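Local coordinates for protein anthranilate synthase component I (Streptococcus pneumoniae serotype 4, PDB 5KCK) that is an anthranilate synthase component I, a mixed alpha/beta protein built around large antiparallel sheets, at residues 50-55 and 119-124; 97-102 and 389-394. One frame throughout, in Å; residues are numbered along the deposited sequence.

Contact 1: 50-55 and 119-124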
ATOM      1  N   PHE A  50      -6.484  32.617  -3.441  1.00 20.46           N
ATOM      2  CA  PHE A  50      -5.481  33.530  -3.978  1.00 28.36           C
ATOM      3  C   PHE A  50      -4.556  32.810  -4.941  1.00 27.33           C
ATOM      4  O   PHE A  50      -4.250  31.621  -4.778  1.00 19.27           O
ATOM      5  CB  PHE A  50      -4.545  34.135  -2.914  1.00 28.50           C
ATOM      6  CG  PHE A  50      -5.230  34.933  -1.874  1.00 35.77           C
ATOM      7  CD1 PHE A  50      -6.029  36.011  -2.218  1.00 35.09           C
ATOM      8  CD2 PHE A  50      -5.036  34.635  -0.534  1.00 34.12           C
ATOM      9  CE1 PHE A  50      -6.652  36.761  -1.243  1.00 40.89           C
ATOM     10  CE2 PHE A  50      -5.652  35.377   0.447  1.00 36.97           C
ATOM     11  CZ  PHE A  50      -6.461  36.448   0.094  1.00 46.41           C
ATOM     12  N   GLU A  51      -4.066  33.580  -5.904  1.00 23.66           N
ATOM     13  CA  GLU A  51      -2.906  33.239  -6.711  1.00 21.80           C
ATOM     14  C   GLU A  51      -1.796  34.222  -6.371  1.00 23.01           C
ATOM     15  O   GLU A  51      -2.003  35.440  -6.424  1.00 23.62           O
ATOM     16  CB  GLU A  51      -3.234  33.321  -8.204  1.00 28.80           C
ATOM     17  CG  GLU A  51      -2.053  33.086  -9.112  1.00 36.68           C
ATOM     18  CD  GLU A  51      -2.367  33.390 -10.569  1.00 46.37           C
ATOM     19  OE1 GLU A  51      -2.585  34.575 -10.904  1.00 47.42           O
ATOM     20  OE2 GLU A  51      -2.395  32.439 -11.376  1.00 44.81           O
ATOM     21  N   ILE A  52      -0.628  33.706  -6.016  1.00 20.04           N
ATOM     22  CA  ILE A  52       0.524  34.545  -5.712  1.00 26.25           C
ATOM     23  C   ILE A  52       1.635  34.175  -6.676  1.00 27.81           C
ATOM     24  O   ILE A  52       2.024  33.005  -6.768  1.00 27.61           O
ATOM     25  CB  ILE A  52       0.980  34.396  -4.257  1.00 25.37           C
ATOM     26  CG1 ILE A  52      -0.177  34.771  -3.333  1.00 23.03           C
ATOM     27  CG2 ILE A  52       2.210  35.269  -4.001  1.00 23.11           C
ATOM     28  CD1 ILE A  52       0.143  34.677  -1.889  1.00 31.72           C
ATOM     29  N   LYS A  53       2.139  35.167  -7.397  1.00 25.90           N
ATOM     30  CA  LYS A  53       3.030  34.908  -8.512  1.00 32.28           C
ATOM     31  C   LYS A  53       4.079  36.008  -8.583  1.00 29.06           C
ATOM     32  O   LYS A  53       3.789  37.173  -8.298  1.00 30.32           O
ATOM     33  CB  LYS A  53       2.213  34.799  -9.817  1.00 30.28           C
ATOM     34  CG  LYS A  53       2.851  35.380 -11.048  1.00 44.36           C
ATOM     35  CD  LYS A  53       1.803  35.767 -12.083  1.00 52.72           C
ATOM     36  CE  LYS A  53       1.095  34.559 -12.667  1.00 57.79           C
ATOM     37  NZ  LYS A  53       0.132  34.969 -13.741  1.00 61.16           N
ATOM     38  N   PHE A  54       5.304  35.619  -8.937  1.00 28.17           N
ATOM     39  CA  PHE A  54       6.413  36.540  -9.177  1.00 22.84           C
ATOM     40  C   PHE A  54       6.915  36.310 -10.595  1.00 29.65           C
ATOM     41  O   PHE A  54       7.395  35.215 -10.920  1.00 27.25           O
ATOM     42  CB  PHE A  54       7.545  36.319  -8.166  1.00 22.66           C
ATOM     43  CG  PHE A  54       8.576  37.422  -8.143  1.00 30.41           C
ATOM     44  CD1 PHE A  54       8.248  38.689  -7.694  1.00 24.77           C
ATOM     45  CD2 PHE A  54       9.879  37.180  -8.538  1.00 30.80           C
ATOM     46  CE1 PHE A  54       9.195  39.702  -7.659  1.00 30.97           C
ATOM     47  CE2 PHE A  54      10.830  38.188  -8.506  1.00 29.89           C
ATOM     48  CZ  PHE A  54      10.487  39.450  -8.062  1.00 30.38           C
ATOM     49  N   GLU A  55       6.783  37.321 -11.444  1.00 25.08           N
ATOM     50  CA  GLU A  55       7.324  37.201 -12.786  1.00 31.61           C
ATOM     51  C   GLU A  55       7.763  38.572 -13.272  1.00 34.00           C
ATOM     52  O   GLU A  55       7.182  39.596 -12.899  1.00 36.52           O
ATOM     53  CB  GLU A  55       6.320  36.556 -13.753  1.00 39.18           C
ATOM     54  CG  GLU A  55       5.111  37.384 -14.122  1.00 45.79           C
ATOM     55  CD  GLU A  55       4.121  36.595 -14.967  1.00 59.77           C
ATOM     56  OE1 GLU A  55       4.508  35.543 -15.518  1.00 64.46           O
ATOM     57  OE2 GLU A  55       2.952  37.017 -15.072  1.00 68.70           O
ATOM     58  N   PRO A 119       6.677  31.702 -14.725  1.00 27.71           N
ATOM     59  CA  PRO A 119       7.048  32.697 -13.715  1.00 23.81           C
ATOM     60  C   PRO A 119       8.114  32.144 -12.786  1.00 23.44           C
ATOM     61  O   PRO A 119       8.317  30.933 -12.670  1.00 30.68           O
ATOM     62  CB  PRO A 119       5.734  32.971 -12.970  1.00 28.47           C
ATOM     63  CG  PRO A 119       4.833  31.844 -13.328  1.00 31.77           C
ATOM     64  CD  PRO A 119       5.245  31.374 -14.684  1.00 31.70           C
ATOM     65  N   ASP A 120       8.807  33.055 -12.110  1.00 23.90           N
ATOM     66  CA  ASP A 120       9.844  32.617 -11.190  1.00 28.22           C
ATOM     67  C   ASP A 120       9.266  32.007  -9.923  1.00 35.32           C
ATOM     68  O   ASP A 120       9.944  31.209  -9.270  1.00 36.52           O
ATOM     69  CB  ASP A 120      10.768  33.786 -10.884  1.00 33.40           C
ATOM     70  CG  ASP A 120      11.487  34.272 -12.128  1.00 41.23           C
ATOM     71  OD1 ASP A 120      12.431  33.585 -12.562  1.00 43.86           O
ATOM     72  OD2 ASP A 120      11.090  35.311 -12.696  1.00 49.95           O
HETATM   73  N   MSE A 121       8.022  32.334  -9.591  1.00 32.98           N
HETATM   74  CA  MSE A 121       7.323  31.751  -8.458  1.00 23.80           C
HETATM   75  C   MSE A 121       5.838  31.764  -8.768  1.00 24.32           C
HETATM   76  O   MSE A 121       5.327  32.742  -9.318  1.00 24.80           O
HETATM   77  CB  MSE A 121       7.609  32.529  -7.169  1.00 19.91           C
HETATM   78  CG  MSE A 121       6.910  31.982  -5.957  1.00 32.37           C
HETATM   79 SE   MSE A 121       7.187  33.083  -4.366  0.71 35.49          SE
HETATM   80  CE  MSE A 121       5.811  34.427  -4.698  1.00 30.91           C
ATOM     81  N   HIS A 122       5.150  30.684  -8.415  1.00 19.99           N
ATOM     82  CA  HIS A 122       3.715  30.579  -8.648  1.00 21.85           C
ATOM     83  C   HIS A 122       3.116  29.671  -7.583  1.00 27.12           C
ATOM     84  O   HIS A 122       3.447  28.482  -7.514  1.00 22.21           O
ATOM     85  CB  HIS A 122       3.432  30.039 -10.047  1.00 20.46           C
ATOM     86  CG  HIS A 122       2.107  30.459 -10.604  1.00 31.24           C
ATOM     87  ND1 HIS A 122       1.809  30.384 -11.949  1.00 29.58           N
ATOM     88  CD2 HIS A 122       1.001  30.958 -10.001  1.00 30.14           C
ATOM     89  CE1 HIS A 122       0.578  30.824 -12.148  1.00 31.38           C
ATOM     90  NE2 HIS A 122       0.065  31.175 -10.982  1.00 27.83           N
ATOM     91  N   PHE A 123       2.241  30.230  -6.752  1.00 22.34           N
ATOM     92  CA  PHE A 123       1.520  29.462  -5.750  1.00 22.14           C
ATOM     93  C   PHE A 123       0.032  29.740  -5.861  1.00 26.99           C
ATOM     94  O   PHE A 123      -0.382  30.872  -6.135  1.00 18.35           O
ATOM     95  CB  PHE A 123       1.989  29.801  -4.318  1.00 17.71           C
ATOM     96  CG  PHE A 123       3.312  29.196  -3.954  1.00 25.81           C
ATOM     97  CD1 PHE A 123       3.384  27.893  -3.481  1.00 24.74           C
ATOM     98  CD2 PHE A 123       4.486  29.931  -4.080  1.00 27.28           C
ATOM     99  CE1 PHE A 123       4.605  27.329  -3.141  1.00 27.40           C
ATOM    100  CE2 PHE A 123       5.713  29.376  -3.742  1.00 23.97           C
ATOM    101  CZ  PHE A 123       5.775  28.072  -3.274  1.00 17.49           C
ATOM    102  N   PHE A 124      -0.766  28.708  -5.635  1.00 20.70           N
ATOM    103  CA  PHE A 124      -2.178  28.884  -5.341  1.00 24.14           C
ATOM    104  C   PHE A 124      -2.401  28.676  -3.842  1.00 26.24           C
ATOM    105  O   PHE A 124      -1.746  27.841  -3.210  1.00 21.13           O
ATOM    106  CB  PHE A 124      -3.044  27.904  -6.142  1.00 18.49           C
ATOM    107  CG  PHE A 124      -3.112  28.183  -7.621  1.00 22.79           C
ATOM    108  CD1 PHE A 124      -3.709  29.339  -8.103  1.00 26.16           C
ATOM    109  CD2 PHE A 124      -2.639  27.254  -8.532  1.00 25.64           C
ATOM    110  CE1 PHE A 124      -3.796  29.584  -9.473  1.00 24.00           C
ATOM    111  CE2 PHE A 124      -2.733  27.486  -9.898  1.00 31.85           C
ATOM    112  CZ  PHE A 124      -3.305  28.655 -10.369  1.00 28.22           C
TER

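Contact 2: 97-102 and 389-394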
ATOM      1  N   VAL A  97       8.955  27.289  -6.518  1.00 23.92           N
ATOM      2  CA  VAL A  97       9.907  28.388  -6.526  1.00 21.62           C
ATOM      3  C   VAL A  97      10.961  28.039  -7.570  1.00 25.74           C
ATOM      4  O   VAL A  97      11.627  26.999  -7.469  1.00 25.17           O
ATOM      5  CB  VAL A  97      10.531  28.598  -5.137  1.00 24.06           C
ATOM      6  CG1 VAL A  97      11.611  29.643  -5.175  1.00 25.39           C
ATOM      7  CG2 VAL A  97       9.455  29.004  -4.151  1.00 32.27           C
ATOM      8  N   GLY A  98      11.079  28.875  -8.594  1.00 21.71           N
ATOM      9  CA  GLY A  98      12.023  28.595  -9.655  1.00 20.50           C
ATOM     10  C   GLY A  98      13.462  28.747  -9.195  1.00 21.02           C
ATOM     11  O   GLY A  98      13.769  29.459  -8.242  1.00 20.64           O
ATOM     12  N   TYR A  99      14.354  28.044  -9.893  1.00 23.06           N
ATOM     13  CA  TYR A  99      15.781  28.140  -9.610  1.00 26.05           C
ATOM     14  C   TYR A  99      16.237  29.588  -9.554  1.00 25.14           C
ATOM     15  O   TYR A  99      17.020  29.972  -8.676  1.00 31.36           O
ATOM     16  CB  TYR A  99      16.548  27.367 -10.681  1.00 25.09           C
ATOM     17  CG  TYR A  99      18.052  27.531 -10.681  1.00 24.89           C
ATOM     18  CD1 TYR A  99      18.663  28.553 -11.416  1.00 35.37           C
ATOM     19  CD2 TYR A  99      18.862  26.638 -10.000  1.00 22.92           C
ATOM     20  CE1 TYR A  99      20.048  28.695 -11.442  1.00 30.78           C
ATOM     21  CE2 TYR A  99      20.241  26.762 -10.028  1.00 30.10           C
ATOM     22  CZ  TYR A  99      20.829  27.792 -10.744  1.00 28.35           C
ATOM     23  OH  TYR A  99      22.194  27.914 -10.758  1.00 25.81           O
ATOM     24  N   ASP A 100      15.718  30.416 -10.460  1.00 24.03           N
ATOM     25  CA  ASP A 100      16.198  31.780 -10.625  1.00 25.33           C
ATOM     26  C   ASP A 100      15.749  32.720  -9.517  1.00 23.41           C
ATOM     27  O   ASP A 100      16.236  33.854  -9.458  1.00 36.74           O
ATOM     28  CB  ASP A 100      15.758  32.286 -11.991  1.00 28.29           C
ATOM     29  CG  ASP A 100      16.237  31.376 -13.108  1.00 32.32           C
ATOM     30  OD1 ASP A 100      17.385  31.557 -13.552  1.00 29.82           O
ATOM     31  OD2 ASP A 100      15.488  30.454 -13.504  1.00 27.88           O
HETATM   32  N   MSE A 101      14.865  32.282  -8.631  1.00 24.33           N
HETATM   33  CA  MSE A 101      14.509  33.093  -7.480  1.00 29.08           C
HETATM   34  C   MSE A 101      15.737  33.462  -6.640  1.00 25.59           C
HETATM   35  O   MSE A 101      15.795  34.546  -6.067  1.00 27.44           O
HETATM   36  CB  MSE A 101      13.476  32.363  -6.630  1.00 39.81           C
HETATM   37  CG  MSE A 101      12.089  32.395  -7.248  1.00 57.35           C
HETATM   38 SE   MSE A 101      11.271  34.176  -7.165  1.00 67.99          SE
HETATM   39  CE  MSE A 101      11.331  34.401  -5.222  1.00 47.16           C
ATOM     40  N   ILE A 102      16.729  32.568  -6.587  1.00 27.56           N
ATOM     41  CA  ILE A 102      17.919  32.838  -5.786  1.00 29.52           C
ATOM     42  C   ILE A 102      18.665  34.073  -6.290  1.00 25.58           C
ATOM     43  O   ILE A 102      19.436  34.678  -5.536  1.00 32.40           O
ATOM     44  CB  ILE A 102      18.844  31.594  -5.748  1.00 29.18           C
ATOM     45  CG1 ILE A 102      19.884  31.724  -4.625  1.00 33.69           C
ATOM     46  CG2 ILE A 102      19.564  31.407  -7.076  1.00 25.93           C
ATOM     47  CD1 ILE A 102      19.281  31.913  -3.244  1.00 37.19           C
ATOM     48  N   VAL A 389      11.747  26.373 -13.828  1.00 25.84           N
ATOM     49  CA  VAL A 389      11.284  25.419 -12.817  1.00 19.50           C
ATOM     50  C   VAL A 389      12.396  24.440 -12.457  1.00 33.09           C
ATOM     51  O   VAL A 389      12.638  24.157 -11.277  1.00 29.78           O
ATOM     52  CB  VAL A 389      10.028  24.674 -13.305  1.00 23.29           C
ATOM     53  CG1 VAL A 389       9.709  23.501 -12.363  1.00 18.72           C
ATOM     54  CG2 VAL A 389       8.838  25.631 -13.408  1.00 19.70           C
ATOM     55  N   TYR A 390      13.078  23.902 -13.469  1.00 26.25           N
ATOM     56  CA  TYR A 390      14.145  22.937 -13.235  1.00 22.16           C
ATOM     57  C   TYR A 390      15.142  23.463 -12.210  1.00 21.63           C
ATOM     58  O   TYR A 390      15.589  24.610 -12.296  1.00 21.89           O
ATOM     59  CB  TYR A 390      14.875  22.618 -14.543  1.00 23.17           C
ATOM     60  CG  TYR A 390      16.176  21.871 -14.308  1.00 24.30           C
ATOM     61  CD1 TYR A 390      16.166  20.528 -13.978  1.00 23.23           C
ATOM     62  CD2 TYR A 390      17.405  22.512 -14.391  1.00 28.78           C
ATOM     63  CE1 TYR A 390      17.333  19.834 -13.757  1.00 29.04           C
ATOM     64  CE2 TYR A 390      18.589  21.817 -14.165  1.00 28.96           C
ATOM     65  CZ  TYR A 390      18.538  20.475 -13.847  1.00 24.45           C
ATOM     66  OH  TYR A 390      19.685  19.749 -13.610  1.00 34.72           O
ATOM     67  N   ALA A 391      15.479  22.607 -11.240  1.00 23.89           N
ATOM     68  CA  ALA A 391      16.470  22.842 -10.189  1.00 23.98           C
ATOM     69  C   ALA A 391      16.000  23.844  -9.142  1.00 24.19           C
ATOM     70  O   ALA A 391      16.821  24.339  -8.358  1.00 21.55           O
ATOM     71  CB  ALA A 391      17.820  23.303 -10.756  1.00 23.16           C
ATOM     72  N   GLY A 392      14.714  24.180  -9.125  1.00 22.85           N
ATOM     73  CA  GLY A 392      14.148  24.962  -8.042  1.00 18.10           C
ATOM     74  C   GLY A 392      13.540  24.059  -6.986  1.00 22.18           C
ATOM     75  O   GLY A 392      14.095  22.993  -6.691  1.00 21.86           O
ATOM     76  N   ALA A 393      12.384  24.448  -6.445  1.00 18.69           N
ATOM     77  CA  ALA A 393      11.758  23.774  -5.316  1.00 20.64           C
ATOM     78  C   ALA A 393      10.256  23.695  -5.544  1.00 23.33           C
ATOM     79  O   ALA A 393       9.633  24.684  -5.939  1.00 18.88           O
ATOM     80  CB  ALA A 393      12.049  24.503  -3.993  1.00 16.66           C
ATOM     81  N   ILE A 394       9.677  22.523  -5.269  1.00 16.51           N
ATOM     82  CA  ILE A 394       8.269  22.247  -5.530  1.00 16.62           C
ATOM     83  C   ILE A 394       7.654  21.615  -4.291  1.00 19.56           C
ATOM     84  O   ILE A 394       8.221  20.677  -3.717  1.00 18.86           O
ATOM     85  CB  ILE A 394       8.087  21.317  -6.749  1.00 21.45           C
ATOM     86  CG1 ILE A 394       8.696  21.937  -8.002  1.00 37.40           C
ATOM     87  CG2 ILE A 394       6.622  21.037  -7.013  1.00 21.40           C
ATOM     88  CD1 ILE A 394       8.514  21.082  -9.246  1.00 43.23           C
TER

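Contact 1: 50-55 and 119-124
Glu51 reaches across to His122 and Phe124 with its side chain. Its CB lies 4.0 Å from CE1 of the Phe124 ring. CG sits anti to the backbone N (chi1 175°), beside the imidazole, 3.4 Å from His122 NE2; the chain runs on extended to CD, and OE2 lies 2.8 Å from that same NE2, with Phe124 CE1 also close to it. His122 NE2 donates this hydrogen bond. The carboxylate oxygen lies in the ring plane of the histidine, whereas the nitrogen meets it from above the carboxylate plane, the two planes being 61° apart. His122 ND1 is bonded to Tyr250 OH, so both ring nitrogens are engaged and the ring's rotation is fixed. Lys53 CE lies over one face of the imidazole, offset toward the rim, in a CH-pi contact 4.1 Å from the ring centroid, and its NZ makes long salt bridges to Glu51 OE1 and Glu55 OE2.

Glu51, Lys53, His122 and Phe124 share one face of an antiparallel strand pair within the large sheet that the N-terminal region shares with the C-terminal part of the chain. Ile52 pairs with Phe123 through two nearly straight backbone bonds. At Phe54 the ladder carries a classic beta bulge: Asp120 and Met121 both face this residue, Phe54 N bonds to Met121 O, and Phe54 O accepts Met121 N at 3.2 Å and, weakly, Asp120 N. The other face is apolar. Selenomethionine Met121 lies alongside Ile52, its CE 3.8 Å from Ile52 CG2, and helix 70-78 packs over both. Beyond the bulge, Pro119 CB rests 3.7 Å from Glu55 CB.

Contact 2: 97-102 and 389-394
Val97 and Ala393 form an antiparallel hydrogen-bonded pair, a beta bridge joining strand 92-97 to strand 393-398 and so the N-terminal region to the C-terminal part of the chain. Val97 N reaches Ala393 O at 2.8 Å, and Ala393 N returns a bond of 2.9 Å to Val97 O. The same Val97 O also receives a CA-H...O contact from Gly392, at 3.3 Å from its CA. Here the two backbones come so close that Gly392 CA also lies 3.6 Å from Tyr99 N.

Next to the bridge, Tyr99 leans on the type II turn Val389-Gly392. With CG anti to the backbone N (chi1 171°), its ring lies beside Ala391, whose carbonyl oxygen meets the ring edge in plane. Behind this first shell, the Gly392 N to Val389 O bond closes the turn, and backbone bonds to Ala408 hold Ala391 and Gly392. Tyr99 itself packs on Met376 and Ile379 of helix 372-382 and makes a cation-pi contact with Arg387, while Asp100 OD2 accepts the backbone N of Gly388. At the turn's tip, Ala391 CB touches Tyr99 CD2 at 3.6 Å.

Contacts 1 and 2, their centres about 12 Å apart, lie on one large antiparallel sheet. Strand 121-126 separates strand 50-55 from strand 92-97, which in turn borders 393-398, so the two contacts are alternate steps, with the pairing of 121-126 and 92-97 between them. They meet where strand 92-97 ends: Asp120 O, in the bulge of contact 1, lies 2.7 Å from Gly98 N of contact 2, a probable hydrogen bond. Close by, Phe54 CD2 packs 3.6 Å from the selenium of Met101, and Asp120 OD1 lies 3.6 Å from Asp100 CB. Lys386, shortly before segment 389-394, forms a salt bridge with Asp120, tying the bulge to the C-terminal part of the chain.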